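Local coordinates for cell surface protein (Putative S-layer protein) (Clostridioides difficile R20291, PDB 5NJL), which is a putative S-layer protein of the cell wall, with an extended three-domain fold, that shows cell adhesion in vitro and probably acts as an adhesin, at residues A[103-106]-A[107-111]; A[116-120]-A[121-125]. All coordinates share one frame; numbering follows the deposited sequence.

Contact 1 of 2, residues A[103-106]-A[107-111]; sequences DLSA and EANSI
S105 and N109, one turn apart, are joined through the backbone and perhaps also through a water. N109 N donates to S105 O at 3.2 Å, one of four successive i to i+4 bonds; the others run from E107 N to D103 O, from A108 N to L104 O and from S110 N to A106 O, the last being the shortest at 2.9 Å. The water donates to S105 O (2.8 Å) and accepts from S105 OG at 3.1 Å, so S105 O takes two donors. It reaches N109 OD1 in one of two conformers, with CG anti to the carbonyl carbon (chi1 -69°), which leaves this leg of the bridge doubtful. The side chains add little across the segments beyond CB atoms resting on carbonyl oxygens of the turn before: E107 CB lies 3.5 Å from D103 O, and A108 CB sits near S105 O. The polar ends of D103 and E107 turn elsewhere, OD2 to E99 N and OE1 to Y98 OH. L104, A108 and I111 form the buried stripe, packing on L139 and I141 of strand 138-145 and on Y132 and V128 of strand 126-133, as in an amphipathic alpha-helix packed by its nonpolar side against beta-strands.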
loop_
_atom_site.group_PDB
_atom_site.type_symbol
_atom_site.label_atom_id
_atom_site.label_comp_id
_atom_site.label_asym_id
_atom_site.label_seq_id
_atom_site.Cartn_x
_atom_site.Cartn_y
_atom_site.Cartn_z
ATOM N N ASP A 103 3.107 -12.730 -16.465
ATOM C CA ASP A 103 2.016 -13.497 -15.893
ATOM C C ASP A 103 1.157 -14.181 -16.983
ATOM O O ASP A 103 0.739 -15.326 -16.814
ATOM C CB ASP A 103 1.086 -12.594 -15.062
ATOM C CG ASP A 103 1.704 -12.121 -13.745
ATOM O OD1 ASP A 103 2.699 -12.716 -13.275
ATOM O OD2 ASP A 103 1.140 -11.164 -13.162
ATOM N N LEU A 104 0.882 -13.474 -18.070
ATOM C CA LEU A 104 0.109 -14.051 -19.183
ATOM C C LEU A 104 0.901 -15.177 -19.865
ATOM O O LEU A 104 0.371 -16.243 -20.144
ATOM C CB LEU A 104 -0.275 -13.005 -20.203
ATOM C CG LEU A 104 -1.181 -11.895 -19.682
ATOM C CD1 LEU A 104 -1.286 -10.809 -20.720
ATOM C CD2 LEU A 104 -2.558 -12.399 -19.314
ATOM N N SER A 105 2.188 -14.931 -20.085
ATOM C CA SER A 105 3.067 -15.898 -20.673
ATOM C C SER A 105 3.191 -17.153 -19.831
ATOM O O SER A 105 3.118 -18.261 -20.372
ATOM C CB SER A 105 4.450 -15.258 -20.869
ATOM O OG SER A 105 5.246 -16.148 -21.584
ATOM N N ALA A 106 3.362 -16.999 -18.509
ATOM C CA ALA A 106 3.378 -18.138 -17.574
ATOM C C ALA A 106 2.100 -18.958 -17.595
ATOM O O ALA A 106 2.137 -20.189 -17.520
ATOM C CB ALA A 106 3.634 -17.669 -16.138
ATOM N N GLU A 107 0.961 -18.283 -17.686
ATOM C CA GLU A 107 -0.314 -18.979 -17.722
ATOM C C GLU A 107 -0.463 -19.836 -18.988
ATOM O O GLU A 107 -0.935 -20.969 -18.907
ATOM C CB GLU A 107 -1.467 -17.968 -17.652
ATOM C CG GLU A 107 -2.833 -18.598 -17.465
ATOM C CD GLU A 107 -3.023 -19.225 -16.097
ATOM O OE1 GLU A 107 -3.461 -18.525 -15.154
ATOM O OE2 GLU A 107 -2.761 -20.424 -15.978
ATOM N N ALA A 108 -0.085 -19.290 -20.140
ATOM C CA ALA A 108 -0.084 -20.041 -21.399
ATOM C C ALA A 108 0.737 -21.321 -21.260
ATOM O O ALA A 108 0.274 -22.399 -21.629
ATOM C CB ALA A 108 0.437 -19.180 -22.541
ATOM N N ASN A 109 1.931 -21.192 -20.679
ATOM C CA ASN A 109 2.789 -22.360 -20.433
ATOM C C ASN A 109 2.158 -23.344 -19.488
ATOM O O ASN A 109 2.186 -24.553 -19.739
ATOM C CB ASN A 109 4.155 -21.946 -19.902
ATOM C CG ASN A 109 4.991 -21.234 -20.937
ATOM O OD1 ASN A 109 4.859 -21.469 -22.138
ATOM N ND2 ASN A 109 5.887 -20.371 -20.471
ATOM N N SER A 110 1.563 -22.849 -18.407
ATOM C CA SER A 110 0.912 -23.721 -17.441
ATOM C C SER A 110 -0.274 -24.491 -18.033
ATOM O O SER A 110 -0.414 -25.708 -17.833
ATOM C CB SER A 110 0.435 -22.910 -16.234
ATOM O OG SER A 110 -0.377 -23.721 -15.409
ATOM N N ILE A 111 -1.142 -23.779 -18.751
ATOM C CA ILE A 111 -2.290 -24.424 -19.395
ATOM C C ILE A 111 -1.839 -25.480 -20.426
ATOM O O ILE A 111 -2.378 -26.602 -20.458
ATOM C CB ILE A 111 -3.231 -23.395 -20.053
ATOM C CG1 ILE A 111 -3.910 -22.545 -18.961
ATOM C CG2 ILE A 111 -4.296 -24.114 -20.885
ATOM C CD1 ILE A 111 -4.630 -21.310 -19.495
HETATM O O HOH W 1 4.152 -18.671 -22.962
#

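Contact 2 of 2, residues A[116-120]-A[121-125]; sequences KTETN and GIYKV. With SO4 (sulfate ion), chain M.
E118 lays its aliphatic part over the ring of Y123: CB comes to 3.4 Å from Y123 CG, and CG makes a CH-pi contact 4.0 Å from the ring centroid, offset toward the rim. The carboxylate plane lies only 22° from that of the ring. At the ring edge, in its plane, is N120 O, which also accepts a weak, bent bond from Y123 N (3.2 Å). Away from the ring, T119 O meets the aliphatic K124 chain, with CB at 3.4 Å; K124 runs past T119 O and on beside a sulfate, probably from the crystallisation liquor. G121 N points almost straight at this ion, donating to its O1 at 3.2 Å. N120-Y123 is a beta-turn close to type II', with G121 at its second position (phi 54°, psi -130°) and the weak Y123 N bond closing it; it leads into the short helix 122-125, which runs directly into strand 126-133. The turn is braced by E118 OE1, which accepts from N120 N and N120 ND2, each at 3.3 Å: ND2 meets the syn lone pair of OE1, while the backbone N comes nearly along the C-O axis. The bent chi2 of E118 brings the carboxylate round to them. Farther out, Y123 packs on I111, K114 and A115 of helix 101-115 and on L166, while K146 NZ donates to Y123 O and I122 pairs through its backbone with L166.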
loop_
_atom_site.group_PDB
_atom_site.type_symbol
_atom_site.label_atom_id
_atom_site.label_comp_id
_atom_site.label_asym_id
_atom_site.label_seq_id
_atom_site.Cartn_x
_atom_site.Cartn_y
_atom_site.Cartn_z
ATOM N N LYS A 116 -1.830 -31.623 -21.329
ATOM C CA LYS A 116 -1.258 -32.953 -21.601
ATOM C C LYS A 116 -1.830 -34.081 -20.737
ATOM O O LYS A 116 -1.915 -35.213 -21.209
ATOM C CB LYS A 116 0.259 -32.924 -21.451
ATOM C CG LYS A 116 0.945 -32.110 -22.529
ATOM C CD LYS A 116 2.417 -31.949 -22.245
ATOM C CE LYS A 116 3.040 -31.047 -23.293
ATOM N NZ LYS A 116 4.483 -30.856 -22.998
ATOM N N THR A 117 -2.208 -33.782 -19.494
ATOM C CA THR A 117 -2.666 -34.814 -18.546
ATOM C C THR A 117 -3.987 -34.573 -17.847
ATOM O O THR A 117 -4.552 -35.516 -17.313
ATOM C CB THR A 117 -1.633 -35.025 -17.404
ATOM O OG1 THR A 117 -1.572 -33.852 -16.579
ATOM C CG2 THR A 117 -0.266 -35.328 -17.947
ATOM N N GLU A 118 -4.478 -33.333 -17.797
ATOM C CA GLU A 118 -5.689 -33.040 -17.022
ATOM C C GLU A 118 -6.907 -33.823 -17.458
ATOM O O GLU A 118 -7.154 -33.998 -18.660
ATOM C CB GLU A 118 -6.062 -31.549 -17.077
ATOM C CG GLU A 118 -5.442 -30.710 -15.994
ATOM C CD GLU A 118 -6.082 -30.867 -14.632
ATOM O OE1 GLU A 118 -7.153 -31.506 -14.474
ATOM O OE2 GLU A 118 -5.477 -30.318 -13.697
ATOM N N THR A 119 -7.678 -34.248 -16.460
ATOM C CA THR A 119 -8.935 -34.950 -16.661
ATOM C C THR A 119 -10.087 -34.242 -15.955
ATOM O O THR A 119 -11.143 -34.832 -15.810
ATOM C CB THR A 119 -8.841 -36.408 -16.133
ATOM O OG1 THR A 119 -8.604 -36.400 -14.719
ATOM C CG2 THR A 119 -7.714 -37.160 -16.815
ATOM N N ASN A 120 -9.898 -32.990 -15.512
ATOM C CA ASN A 120 -10.935 -32.257 -14.779
ATOM C C ASN A 120 -11.495 -31.069 -15.551
ATOM O O ASN A 120 -10.789 -30.449 -16.334
ATOM C CB ASN A 120 -10.387 -31.755 -13.444
ATOM C CG ASN A 120 -10.109 -32.892 -12.475
ATOM O OD1 ASN A 120 -11.026 -33.588 -12.044
ATOM N ND2 ASN A 120 -8.855 -33.091 -12.153
ATOM N N GLY A 121 -12.750 -30.737 -15.257
ATOM C CA GLY A 121 -13.427 -29.583 -15.824
ATOM C C GLY A 121 -13.376 -29.589 -17.341
ATOM O O GLY A 121 -13.615 -30.625 -17.977
ATOM N N ILE A 122 -12.971 -28.456 -17.915
ATOM C CA ILE A 122 -12.979 -28.275 -19.368
ATOM C C ILE A 122 -11.997 -29.233 -20.049
ATOM O O ILE A 122 -12.305 -29.781 -21.101
ATOM C CB ILE A 122 -12.729 -26.797 -19.748
ATOM C CG1 ILE A 122 -13.902 -25.950 -19.254
ATOM C CG2 ILE A 122 -12.564 -26.639 -21.265
ATOM C CD1 ILE A 122 -13.693 -24.450 -19.372
ATOM N N TYR A 123 -10.856 -29.496 -19.411
ATOM C CA TYR A 123 -9.856 -30.385 -19.980
ATOM C C TYR A 123 -10.361 -31.798 -20.299
ATOM O O TYR A 123 -9.852 -32.430 -21.226
ATOM C CB TYR A 123 -8.655 -30.530 -19.061
ATOM C CG TYR A 123 -7.860 -29.275 -18.802
ATOM C CD1 TYR A 123 -6.962 -28.789 -19.752
ATOM C CD2 TYR A 123 -7.936 -28.630 -17.568
ATOM C CE1 TYR A 123 -6.199 -27.663 -19.495
ATOM C CE2 TYR A 123 -7.172 -27.497 -17.291
ATOM C CZ TYR A 123 -6.310 -27.021 -18.249
ATOM O OH TYR A 123 -5.551 -25.905 -17.987
ATOM N N LYS A 124 -11.343 -32.267 -19.533
ATOM C CA LYS A 124 -11.946 -33.585 -19.745
ATOM C C LYS A 124 -12.717 -33.697 -21.058
ATOM O O LYS A 124 -12.717 -34.746 -21.677
ATOM C CB LYS A 124 -12.899 -33.916 -18.591
ATOM C CG LYS A 124 -13.373 -35.362 -18.560
ATOM C CD LYS A 124 -14.198 -35.621 -17.310
ATOM C CE LYS A 124 -14.729 -37.054 -17.281
ATOM N NZ LYS A 124 -13.647 -38.084 -17.232
ATOM N N VAL A 125 -13.390 -32.621 -21.453
ATOM C CA VAL A 125 -14.326 -32.650 -22.567
ATOM C C VAL A 125 -13.880 -31.840 -23.786
ATOM O O VAL A 125 -14.601 -31.813 -24.785
ATOM C CB VAL A 125 -15.718 -32.167 -22.100
ATOM C CG1 VAL A 125 -16.248 -33.138 -21.045
ATOM C CG2 VAL A 125 -15.686 -30.712 -21.587
HETATM S S SO4 M . -15.256 -32.789 -14.226
HETATM O O1 SO4 M . -14.250 -32.593 -13.150
HETATM O O2 SO4 M . -16.074 -33.986 -13.927
HETATM O O3 SO4 M . -16.135 -31.597 -14.328
HETATM O O4 SO4 M . -14.582 -33.001 -15.528
#

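Contacts 1 and 2 follow each other along the chain, the first within helix 101-115 and the second in the turn after it and helix 122-125; their centres lie about 17 Å apart. They meet where I111 CG2 packs 3.6 Å from Y123 OH, so both feed one nonpolar layer, which L166 also joins by touching I111 and Y123. Each is partly buried, with a sheltered side and a surface side. Contact 1 rests on regular main-chain bonding with a water at its surface. In contact 2, where the backbone bonding is weaker, a carboxylate, an aromatic face and a backbone amide that holds a sulfate in the crystal take a larger share.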